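Local coordinates for alkylhydroperoxidase AhpD core: uncharacterized peroxidase-related protein (Ralstonia eutropha, PDB 2PRR) that is uncharacterised but probably acts as a peroxidase of the AhpD-like carboxymuconolactone decarboxylase family, reducing hydroperoxides, at residues A83-L88 with V134-H139. Residues are numbered along the deposited sequence; the frame is centred on the assembly and turned at random.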
ATOM      1  N   ALA D  83     -12.456 -12.856   1.568  1.00 23.32           N
ATOM      2  CA  ALA D  83     -11.149 -13.174   2.059  1.00 24.11           C
ATOM      3  C   ALA D  83     -10.291 -11.894   1.964  1.00 22.61           C
ATOM      4  O   ALA D  83      -9.603 -11.571   2.922  1.00 26.84           O
ATOM      5  CB  ALA D  83     -10.537 -14.340   1.283  1.00 19.83           C
ATOM      6  N   ALA D  84     -10.371 -11.161   0.852  1.00 25.20           N
ATOM      7  CA  ALA D  84      -9.623  -9.843   0.660  1.00 22.61           C
ATOM      8  C   ALA D  84      -9.973  -8.741   1.654  1.00 25.12           C
ATOM      9  O   ALA D  84      -9.149  -7.881   1.957  1.00 27.77           O
ATOM     10  CB  ALA D  84      -9.899  -9.324  -0.675  1.00 17.48           C
ATOM     11  N   ASN D  85     -11.232  -8.731   2.088  1.00 25.99           N
ATOM     12  CA  ASN D  85     -11.775  -7.833   3.105  1.00 24.78           C
ATOM     13  C   ASN D  85     -11.612  -8.399   4.512  1.00 25.23           C
ATOM     14  O   ASN D  85     -12.003  -7.746   5.498  1.00 24.13           O
ATOM     15  CB  ASN D  85     -13.288  -7.621   2.855  1.00 26.73           C
ATOM     16  CG  ASN D  85     -13.554  -6.740   1.672  1.00 33.71           C
ATOM     17  OD1 ASN D  85     -12.716  -5.913   1.297  1.00 13.88           O
ATOM     18  ND2 ASN D  85     -14.730  -6.881   1.083  1.00 14.28           N
ATOM     19  N   GLN D  86     -11.066  -9.617   4.609  1.00 24.72           N
ATOM     20  CA  GLN D  86     -10.893 -10.293   5.869  1.00 25.90           C
ATOM     21  C   GLN D  86     -12.174 -10.339   6.653  1.00 25.89           C
ATOM     22  O   GLN D  86     -12.194 -10.003   7.830  1.00 24.72           O
ATOM     23  CB  GLN D  86      -9.793  -9.639   6.697  1.00 28.54           C
ATOM     24  CG  GLN D  86      -8.498  -9.615   5.944  1.00 29.17           C
ATOM     25  CD  GLN D  86      -7.368  -9.238   6.805  1.00 30.05           C
ATOM     26  OE1 GLN D  86      -6.799  -8.181   6.613  1.00 28.23           O
ATOM     27  NE2 GLN D  86      -7.049 -10.079   7.800  1.00 30.19           N
ATOM     28  N   CYS D  87     -13.242 -10.761   5.979  1.00 27.22           N
ATOM     29  CA  CYS D  87     -14.518 -10.916   6.627  1.00 26.23           C
ATOM     30  C   CYS D  87     -14.643 -12.346   7.107  1.00 28.86           C
ATOM     31  O   CYS D  87     -14.844 -13.285   6.313  1.00 29.18           O
ATOM     32  CB  CYS D  87     -15.672 -10.592   5.696  1.00 26.48           C
ATOM     33  SG  CYS D  87     -17.305 -10.821   6.484  1.00 28.35           S
ATOM     34  N   LEU D  88     -14.566 -12.499   8.421  1.00 29.06           N
ATOM     35  CA  LEU D  88     -14.656 -13.790   9.043  1.00 29.81           C
ATOM     36  C   LEU D  88     -16.015 -14.479   8.807  1.00 28.86           C
ATOM     37  O   LEU D  88     -16.038 -15.631   8.390  1.00 28.21           O
ATOM     38  CB  LEU D  88     -14.310 -13.626  10.516  1.00 29.41           C
ATOM     39  CG  LEU D  88     -14.439 -14.793  11.492  1.00 37.44           C
ATOM     40  CD1 LEU D  88     -13.789 -16.096  10.992  1.00 39.15           C
ATOM     41  CD2 LEU D  88     -13.825 -14.330  12.816  1.00 35.03           C
ATOM     42  N   VAL D 134     -12.808  -5.331  -9.208  1.00 26.00           N
ATOM     43  CA  VAL D 134     -13.999  -4.626  -8.831  1.00 24.77           C
ATOM     44  C   VAL D 134     -13.948  -4.403  -7.318  1.00 27.46           C
ATOM     45  O   VAL D 134     -14.255  -3.323  -6.824  1.00 28.98           O
ATOM     46  CB  VAL D 134     -15.274  -5.467  -9.141  1.00 24.80           C
ATOM     47  CG1 VAL D 134     -16.501  -4.807  -8.566  1.00 23.62           C
ATOM     48  CG2 VAL D 134     -15.436  -5.710 -10.628  1.00 22.30           C
ATOM     49  N   CYS D 135     -13.583  -5.459  -6.595  1.00 29.09           N
ATOM     50  CA  CYS D 135     -13.506  -5.433  -5.151  1.00 28.15           C
ATOM     51  C   CYS D 135     -12.557  -4.357  -4.648  1.00 26.18           C
ATOM     52  O   CYS D 135     -12.962  -3.564  -3.843  1.00 25.28           O
ATOM     53  CB  CYS D 135     -13.070  -6.796  -4.624  1.00 28.19           C
ATOM     54  SG  CYS D 135     -13.032  -6.929  -2.841  1.00 30.11           S
ATOM     55  N   LYS D 136     -11.333  -4.283  -5.168  1.00 28.50           N
ATOM     56  CA  LYS D 136     -10.332  -3.306  -4.661  1.00 27.59           C
ATOM     57  C   LYS D 136      -9.910  -2.136  -5.563  1.00 28.92           C
ATOM     58  O   LYS D 136      -9.224  -1.223  -5.097  1.00 30.19           O
ATOM     59  CB  LYS D 136      -9.038  -4.040  -4.309  1.00 30.82           C
ATOM     60  CG  LYS D 136      -9.156  -5.123  -3.249  1.00 35.63           C
ATOM     61  CD  LYS D 136      -9.484  -4.613  -1.837  1.00 37.89           C
ATOM     62  CE  LYS D 136      -9.692  -5.857  -0.910  1.00 37.78           C
ATOM     63  NZ  LYS D 136     -10.065  -5.605   0.536  1.00 36.03           N
ATOM     64  N   ALA D 137     -10.242  -2.157  -6.841  1.00 28.73           N
ATOM     65  CA  ALA D 137      -9.891  -1.045  -7.709  1.00 27.97           C
ATOM     66  C   ALA D 137     -10.876  -0.905  -8.851  1.00 27.15           C
ATOM     67  O   ALA D 137     -10.494  -0.872 -10.023  1.00 27.93           O
ATOM     68  CB  ALA D 137      -8.468  -1.216  -8.222  1.00 32.40           C
ATOM     69  N   SER D 138     -12.161  -0.813  -8.495  1.00 29.19           N
ATOM     70  CA  SER D 138     -13.248  -0.699  -9.472  1.00 25.94           C
ATOM     71  C   SER D 138     -13.071   0.530 -10.366  1.00 26.74           C
ATOM     72  O   SER D 138     -13.376   0.482 -11.557  1.00 24.74           O
ATOM     73  CB  SER D 138     -14.599  -0.659  -8.772  1.00 25.35           C
ATOM     74  OG  SER D 138     -14.690   0.426  -7.872  1.00 23.80           O
ATOM     75  N   HIS D 139     -12.538   1.622  -9.810  1.00 26.56           N
ATOM     76  CA  HIS D 139     -12.340   2.829 -10.593  1.00 25.27           C
ATOM     77  C   HIS D 139     -11.388   2.619 -11.761  1.00 27.55           C
ATOM     78  O   HIS D 139     -11.322   3.460 -12.648  1.00 30.48           O
ATOM     79  CB  HIS D 139     -11.811   3.951  -9.723  1.00 27.97           C
ATOM     80  CG  HIS D 139     -10.402   3.763  -9.290  1.00 19.27           C
ATOM     81  ND1 HIS D 139     -10.032   2.803  -8.378  1.00 25.77           N
ATOM     82  CD2 HIS D 139      -9.275   4.436  -9.613  1.00 28.47           C
ATOM     83  CE1 HIS D 139      -8.728   2.884  -8.171  1.00 27.77           C
ATOM     84  NE2 HIS D 139      -8.250   3.869  -8.906  1.00 20.10           N
TER
HETATM   85  O   HOH W   1     -12.926  -3.959  -0.671  1.00 19.51           O
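Lys136 reaches from the last turn of helix 122-137 to the C-terminal end of helix 71-84, where the chain turns off in a Schellman motif. Its ammonium group meets that helix end within the all-helical AhpD-like fold. Lys136 NZ donates to Asn85 OD1 at 2.8 Å. The C=O...N angle there is 144°, and the nitrogen stands 29° out of the amide plane. A second, weak bond runs from Lys136 NZ to Ala84 O, also 2.8 Å. The ammonium group thus meets two carbonyl oxygens, and its positive charge probably suits the negative end of the helix dipole. The lysine chain bends at chi2 (-68°) and is extended beyond it, which carries NZ across to these oxygens. On the way Lys136 CE presses on Ala84 CB at 3.5 Å, a tight carbon contact. Cys135 SG lies more loosely beside the same methyl, 4.5 Å from Ala84 CB.

Further out, Asn173 of helix 156-179 accepts a hydrogen bond from Asn85 ND2, which helps fix the rotation of the amide. Cys135 O is also bonded to Arg174 of a second subunit, so the site borders a subunit interface. One of the two bonds that close the turn runs from Gln86 N to Ala83 O, with Gln86 at positive phi. One water bridges the two segments, donating to Asn85 OD1 at 2.8 Å and to Cys135 O at 3.2 Å.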